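Local structure of YycN protein (Bacillus subtilis, 1ON0) at residues H60-L65 with W75-A80; A89-F94 with L125-F130. The protein is probably an acyltransferase of the GNAT acetyltransferase family, forming a homodimer, although its substrate and reaction are not established. All blocks are in the same frame, centred on the assembly; numbering follows the deposited sequence.

Interaction 1. Residues H60-L65 with W75-A80; sequences HHLWSL and WLWIHA
His-60 and Trp-63 give up more surface to the facing strand than any other residue of 60-65, and they do so on opposite faces of an antiparallel ladder. With CG beside its backbone N, His-60 swings its imidazole back across the pair, so that ND1 meets the indole edge of Trp-77. Trp-77 NE1 donates to His-60 ND1 at 2.7 Å (157° at the hydrogen), and each partner lies near the plane of the other's ring. Because ND1 is the acceptor here, a neutral His-60 would probably carry its proton on NE2. The two rings meet rim to rim with their planes turned by 54°, while ND1 of His-79 sits 3.5 Å above one face of the His-60 ring. Trp-77 is gripped again by Leu-62, whose CG points at the face of the five-membered ring in a CH-pi contact, 3.8 Å from its centroid. An edge-on bond and a face contact together restrict the rotation of the indole.

On the other face, Trp-63 lies alongside Leu-76, its CE3 3.4 Å from Leu-76 CD1. The far rim of the indole reaches Ile-78, with Trp-63 CH2 3.6 Å from Ile-78 CD1 near the ring plane. Leu-76 CB lies 3.8 Å from Leu-65 CD2. The main chains of Trp-63 and Leu-76 form a hydrogen-bonded pair, in which Trp-63 N reaches Leu-76 O at 2.7 Å and nearly straight, at 173°; His-61 and Ile-78 repeat the pairing. Helix 10-31 packs on the Leu-62 and Trp-77 face through Tyr-16. The arrangement is that of a beta hairpin, strands 60-66 and 72-79, within the mixed sheet of a GNAT fold, with a His-Trp-His aromatic cluster on one face.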
loop_
_atom_site.group_PDB
_atom_site.type_symbol
_atom_site.label_atom_id
_atom_site.label_comp_id
_atom_site.label_asym_id
_atom_site.label_seq_id
_atom_site.Cartn_x
_atom_site.Cartn_y
_atom_site.Cartn_z
ATOM N N HIS B 60 30.770 7.825 -0.803
ATOM C CA HIS B 60 29.439 8.006 -0.257
ATOM C C HIS B 60 28.482 8.268 -1.390
ATOM O O HIS B 60 28.815 8.945 -2.357
ATOM C CB HIS B 60 29.417 9.177 0.719
ATOM C CG HIS B 60 29.930 8.826 2.077
ATOM N ND1 HIS B 60 29.117 8.326 3.068
ATOM C CD2 HIS B 60 31.187 8.837 2.580
ATOM C CE1 HIS B 60 29.855 8.037 4.129
ATOM N NE2 HIS B 60 31.109 8.337 3.858
ATOM N N HIS B 61 27.289 7.712 -1.276
ATOM C CA HIS B 61 26.302 7.909 -2.306
ATOM C C HIS B 61 24.979 8.227 -1.639
ATOM O O HIS B 61 24.349 7.365 -1.018
ATOM C CB HIS B 61 26.167 6.657 -3.167
ATOM C CG HIS B 61 27.464 6.161 -3.737
ATOM N ND1 HIS B 61 28.311 5.317 -3.045
ATOM C CD2 HIS B 61 28.031 6.341 -4.952
ATOM C CE1 HIS B 61 29.334 4.993 -3.812
ATOM N NE2 HIS B 61 29.190 5.600 -4.978
ATOM N N LEU B 62 24.572 9.482 -1.735
ATOM C CA LEU B 62 23.308 9.895 -1.154
ATOM C C LEU B 62 22.366 10.100 -2.331
ATOM O O LEU B 62 22.683 10.817 -3.284
ATOM C CB LEU B 62 23.486 11.176 -0.318
ATOM C CG LEU B 62 24.314 11.029 0.977
ATOM C CD1 LEU B 62 25.806 10.998 0.639
ATOM C CD2 LEU B 62 24.024 12.185 1.921
ATOM N N TRP B 63 21.227 9.424 -2.266
ATOM C CA TRP B 63 20.205 9.457 -3.314
ATOM C C TRP B 63 18.860 9.933 -2.784
ATOM O O TRP B 63 18.526 9.716 -1.618
ATOM C CB TRP B 63 19.980 8.045 -3.878
ATOM C CG TRP B 63 21.122 7.441 -4.657
ATOM C CD1 TRP B 63 21.584 7.847 -5.872
ATOM C CD2 TRP B 63 21.910 6.303 -4.287
ATOM N NE1 TRP B 63 22.607 7.031 -6.287
ATOM C CE2 TRP B 63 22.828 6.073 -5.335
ATOM C CE3 TRP B 63 21.926 5.449 -3.171
ATOM C CZ2 TRP B 63 23.758 5.031 -5.304
ATOM C CZ3 TRP B 63 22.853 4.409 -3.141
ATOM C CH2 TRP B 63 23.753 4.210 -4.204
ATOM N N SER B 64 18.084 10.572 -3.646
ATOM C CA SER B 64 16.744 11.005 -3.275
ATOM C C SER B 64 15.877 9.947 -3.930
ATOM O O SER B 64 16.038 9.682 -5.124
ATOM C CB SER B 64 16.412 12.350 -3.896
ATOM O OG SER B 64 16.421 12.231 -5.298
ATOM N N LEU B 65 14.985 9.318 -3.168
ATOM C CA LEU B 65 14.104 8.295 -3.740
ATOM C C LEU B 65 12.870 8.979 -4.311
ATOM O O LEU B 65 12.160 9.678 -3.594
ATOM C CB LEU B 65 13.674 7.294 -2.662
ATOM C CG LEU B 65 14.843 6.741 -1.847
ATOM C CD1 LEU B 65 14.336 5.997 -0.620
ATOM C CD2 LEU B 65 15.691 5.850 -2.745
ATOM N N TRP B 75 14.848 9.190 1.080
ATOM C CA TRP B 75 16.289 9.364 0.927
ATOM C C TRP B 75 16.994 8.024 1.134
ATOM O O TRP B 75 16.455 7.107 1.756
ATOM C CB TRP B 75 16.769 10.352 1.991
ATOM C CG TRP B 75 16.448 9.873 3.386
ATOM C CD1 TRP B 75 17.226 9.058 4.177
ATOM C CD2 TRP B 75 15.241 10.113 4.131
ATOM N NE1 TRP B 75 16.579 8.781 5.349
ATOM C CE2 TRP B 75 15.360 9.411 5.352
ATOM C CE3 TRP B 75 14.069 10.844 3.881
ATOM C CZ2 TRP B 75 14.347 9.426 6.333
ATOM C CZ3 TRP B 75 13.063 10.859 4.853
ATOM C CH2 TRP B 75 13.208 10.151 6.063
ATOM N N LEU B 76 18.211 7.917 0.632
ATOM C CA LEU B 76 18.979 6.689 0.779
ATOM C C LEU B 76 20.440 7.101 0.742
ATOM O O LEU B 76 20.878 7.754 -0.193
ATOM C CB LEU B 76 18.685 5.752 -0.387
ATOM C CG LEU B 76 18.930 4.251 -0.224
ATOM C CD1 LEU B 76 19.461 3.725 -1.546
ATOM C CD2 LEU B 76 19.902 3.949 0.910
ATOM N N TRP B 77 21.190 6.732 1.764
ATOM C CA TRP B 77 22.594 7.077 1.813
ATOM C C TRP B 77 23.414 5.852 2.152
ATOM O O TRP B 77 23.262 5.284 3.227
ATOM C CB TRP B 77 22.816 8.195 2.847
ATOM C CG TRP B 77 24.239 8.405 3.280
ATOM C CD1 TRP B 77 25.365 7.970 2.644
ATOM C CD2 TRP B 77 24.683 9.124 4.431
ATOM N NE1 TRP B 77 26.478 8.366 3.323
ATOM C CE2 TRP B 77 26.096 9.080 4.430
ATOM C CE3 TRP B 77 24.028 9.812 5.467
ATOM C CZ2 TRP B 77 26.872 9.690 5.431
ATOM C CZ3 TRP B 77 24.800 10.421 6.459
ATOM C CH2 TRP B 77 26.207 10.356 6.431
ATOM N N ILE B 78 24.268 5.425 1.225
ATOM C CA ILE B 78 25.110 4.267 1.489
ATOM C C ILE B 78 26.577 4.604 1.309
ATOM O O ILE B 78 26.937 5.552 0.608
ATOM C CB ILE B 78 24.785 3.057 0.575
ATOM C CG1 ILE B 78 25.341 3.278 -0.823
ATOM C CG2 ILE B 78 23.286 2.832 0.532
ATOM C CD1 ILE B 78 25.171 2.077 -1.734
ATOM N N HIS B 79 27.417 3.813 1.954
ATOM C CA HIS B 79 28.861 3.980 1.883
ATOM C C HIS B 79 29.452 2.696 1.345
ATOM O O HIS B 79 29.057 1.613 1.770
ATOM C CB HIS B 79 29.429 4.222 3.272
ATOM C CG HIS B 79 30.925 4.202 3.329
ATOM N ND1 HIS B 79 31.705 5.121 2.665
ATOM C CD2 HIS B 79 31.778 3.398 4.007
ATOM C CE1 HIS B 79 32.978 4.889 2.936
ATOM N NE2 HIS B 79 33.049 3.851 3.746
ATOM N N ALA B 80 30.402 2.811 0.427
ATOM C CA ALA B 80 31.054 1.638 -0.143
ATOM C C ALA B 80 32.551 1.657 0.153
ATOM O O ALA B 80 33.343 1.981 -0.722
ATOM C CB ALA B 80 30.824 1.600 -1.655
#

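Interaction 2. Residues A89-F94 with L125-F130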
loop_
_atom_site.group_PDB
_atom_site.type_symbol
_atom_site.label_atom_id
_atom_site.label_comp_id
_atom_site.label_asym_id
_atom_site.label_seq_id
_atom_site.Cartn_x
_atom_site.Cartn_y
_atom_site.Cartn_z
ATOM N N ALA B 89 28.727 -2.655 1.699
ATOM C CA ALA B 89 28.471 -1.221 1.714
ATOM C C ALA B 89 27.544 -1.002 2.890
ATOM O O ALA B 89 26.645 -1.802 3.139
ATOM C CB ALA B 89 27.810 -0.775 0.420
ATOM N N PHE B 90 27.782 0.068 3.633
ATOM C CA PHE B 90 26.965 0.367 4.787
ATOM C C PHE B 90 25.878 1.361 4.446
ATOM O O PHE B 90 26.100 2.320 3.697
ATOM C CB PHE B 90 27.827 0.927 5.920
ATOM C CG PHE B 90 27.086 1.098 7.234
ATOM C CD1 PHE B 90 26.696 2.358 7.674
ATOM C CD2 PHE B 90 26.805 0.002 8.033
ATOM C CE1 PHE B 90 26.052 2.536 8.900
ATOM C CE2 PHE B 90 26.160 0.156 9.260
ATOM C CZ PHE B 90 25.781 1.430 9.689
ATOM N N ILE B 91 24.702 1.126 5.011
ATOM C CA ILE B 91 23.569 2.008 4.805
ATOM C C ILE B 91 23.504 2.978 5.981
ATOM O O ILE B 91 22.929 2.668 7.032
ATOM C CB ILE B 91 22.264 1.210 4.737
ATOM C CG1 ILE B 91 22.324 0.243 3.544
ATOM C CG2 ILE B 91 21.083 2.159 4.582
ATOM C CD1 ILE B 91 21.246 -0.802 3.535
ATOM N N TYR B 92 24.097 4.155 5.814
ATOM C CA TYR B 92 24.073 5.146 6.878
ATOM C C TYR B 92 22.666 5.659 7.106
ATOM O O TYR B 92 22.299 5.967 8.228
ATOM C CB TYR B 92 25.020 6.325 6.560
ATOM C CG TYR B 92 26.452 6.084 6.995
ATOM C CD1 TYR B 92 26.769 5.966 8.342
ATOM C CD2 TYR B 92 27.464 5.866 6.064
ATOM C CE1 TYR B 92 28.046 5.617 8.756
ATOM C CE2 TYR B 92 28.750 5.522 6.472
ATOM C CZ TYR B 92 29.031 5.389 7.817
ATOM O OH TYR B 92 30.268 4.955 8.244
ATOM N N ASP B 93 21.847 5.725 6.067
ATOM C CA ASP B 93 20.519 6.265 6.292
ATOM C C ASP B 93 19.534 5.889 5.200
ATOM O O ASP B 93 19.879 5.827 4.022
ATOM C CB ASP B 93 20.637 7.793 6.431
ATOM C CG ASP B 93 19.392 8.448 7.027
ATOM O OD1 ASP B 93 18.679 7.805 7.808
ATOM O OD2 ASP B 93 19.143 9.621 6.710
ATOM N N PHE B 94 18.310 5.619 5.621
ATOM C CA PHE B 94 17.246 5.230 4.724
ATOM C C PHE B 94 15.887 5.427 5.369
ATOM O O PHE B 94 15.653 5.045 6.524
ATOM C CB PHE B 94 17.388 3.771 4.322
ATOM C CG PHE B 94 16.111 3.170 3.833
ATOM C CD1 PHE B 94 15.608 3.513 2.589
ATOM C CD2 PHE B 94 15.384 2.298 4.643
ATOM C CE1 PHE B 94 14.394 2.985 2.140
ATOM C CE2 PHE B 94 14.169 1.759 4.217
ATOM C CZ PHE B 94 13.671 2.109 2.962
ATOM N N LEU B 125 25.175 -5.821 2.011
ATOM C CA LEU B 125 24.702 -4.599 2.627
ATOM C C LEU B 125 24.686 -4.725 4.124
ATOM O O LEU B 125 24.306 -5.764 4.670
ATOM C CB LEU B 125 23.297 -4.267 2.155
ATOM C CG LEU B 125 23.152 -3.970 0.676
ATOM C CD1 LEU B 125 21.672 -3.816 0.383
ATOM C CD2 LEU B 125 23.924 -2.688 0.313
ATOM N N SER B 126 25.076 -3.648 4.792
ATOM C CA SER B 126 25.119 -3.628 6.249
ATOM C C SER B 126 24.466 -2.323 6.717
ATOM O O SER B 126 24.550 -1.308 6.031
ATOM C CB SER B 126 26.576 -3.715 6.693
ATOM O OG SER B 126 26.676 -3.834 8.080
ATOM N N LEU B 127 23.816 -2.354 7.873
ATOM C CA LEU B 127 23.141 -1.176 8.393
ATOM C C LEU B 127 22.908 -1.211 9.906
ATOM O O LEU B 127 23.020 -2.263 10.543
ATOM C CB LEU B 127 21.787 -1.006 7.691
ATOM C CG LEU B 127 20.715 -2.067 7.989
ATOM C CD1 LEU B 127 20.185 -1.899 9.402
ATOM C CD2 LEU B 127 19.568 -1.913 6.998
ATOM N N HIS B 128 22.560 -0.053 10.471
ATOM C CA HIS B 128 22.269 0.050 11.899
ATOM C C HIS B 128 20.823 0.502 12.081
ATOM O O HIS B 128 20.330 1.376 11.368
ATOM C CB HIS B 128 23.203 1.059 12.572
ATOM C CG HIS B 128 22.735 1.521 13.920
ATOM N ND1 HIS B 128 21.628 2.327 14.090
ATOM C CD2 HIS B 128 23.216 1.281 15.167
ATOM C CE1 HIS B 128 21.445 2.563 15.378
ATOM N NE2 HIS B 128 22.396 1.938 16.053
ATOM N N VAL B 129 20.146 -0.109 13.043
ATOM C CA VAL B 129 18.770 0.236 13.332
ATOM C C VAL B 129 18.612 0.284 14.849
ATOM O O VAL B 129 19.054 -0.620 15.546
ATOM C CB VAL B 129 17.794 -0.807 12.703
ATOM C CG1 VAL B 129 17.989 -2.166 13.344
ATOM C CG2 VAL B 129 16.367 -0.341 12.845
ATOM N N PHE B 130 18.014 1.363 15.349
ATOM C CA PHE B 130 17.790 1.513 16.777
ATOM C C PHE B 130 16.789 0.474 17.231
ATOM O O PHE B 130 15.751 0.266 16.592
ATOM C CB PHE B 130 17.242 2.903 17.123
ATOM C CG PHE B 130 18.206 4.020 16.873
ATOM C CD1 PHE B 130 18.170 4.727 15.680
ATOM C CD2 PHE B 130 19.195 4.324 17.813
ATOM C CE1 PHE B 130 19.090 5.743 15.427
ATOM C CE2 PHE B 130 20.119 5.332 17.577
ATOM C CZ PHE B 130 20.072 6.039 16.370
HETATM O O HOH W 1 22.131 2.541 9.506
HETATM O O HOH W 2 20.226 3.927 9.742
#
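Strands 89-94 and 125-127 run in the same direction, approach to 4.5 Å between their axes and diverge at 36°. Ser-126 holds them together through both main-chain polar atoms: its N donates to Ala-89 O at 2.9 Å, and its O receives Ile-91 N at 2.6 Å, nearly along the C=O axis. Further along the chains part, and a bridging water accepts from His-128 N at 2.8 Å and lies 2.6 Å from Ile-91 O; a second lies between the carbonyls of Tyr-92 and His-128. This is the splayed parallel pair of the GNAT fold, closing a beta-alpha-beta unit through helix 105-119; a classic beta bulge, Tyr-92 and Asp-93 facing Trp-77, accompanies the divergence. In relatives the pantetheine arm of acyl-CoA lies in such a splay, and the same is probable here.

On one face, Phe-90 bridges the two segments. Its CG is anti to the backbone N (chi1 -172°), which leans the ring obliquely along the backbone of 126-128: CD2 is 3.3 Å from Ser-126 O, CE2 lies 3.4 Å from Leu-127 CA, and CZ meets His-128 CB. Ser-126 OG lies at the ring edge, in its plane, and Phe-90 CD1 sits over the centre of the Tyr-92 ring. An alanine in place of Phe-90 would probably uncover the Ser-126 to His-128 backbone and take away the contact over one face of the Tyr-92 ring. On the other face the contact is between aliphatic side chains. Ile-91 and Leu-127 lie side by side, their CB atoms 3.7 Å apart, and Ala-89 and Leu-125, one pair earlier along the strands, point to the same face; Leu-113 of helix 105-119 touches Ile-91 and Leu-125.

How the interactions relate
Interactions 1 and 2 are neighbouring seams of one sheet, their centres about 10 Å apart, and strands 72-79 and 88-96 join them as antiparallel partners. Two probable hydrogen bonds make that join: His-79 N to Phe-90 O at 2.6 Å and Trp-77 N to Asp-93 O at 2.8 Å, the first just before the bulge, the second within it, at Asp-93. Side chains link the seams as well, since the Tyr-92 ring meets Trp-77 and Ile-91 touches Ile-78. The hairpin of interaction 1 thus flanks, within the sheet, the strand that parts from 125-127 in interaction 2. Waters bridge the parted strands here; a role in binding acyl-CoA is inferred from other GNAT enzymes.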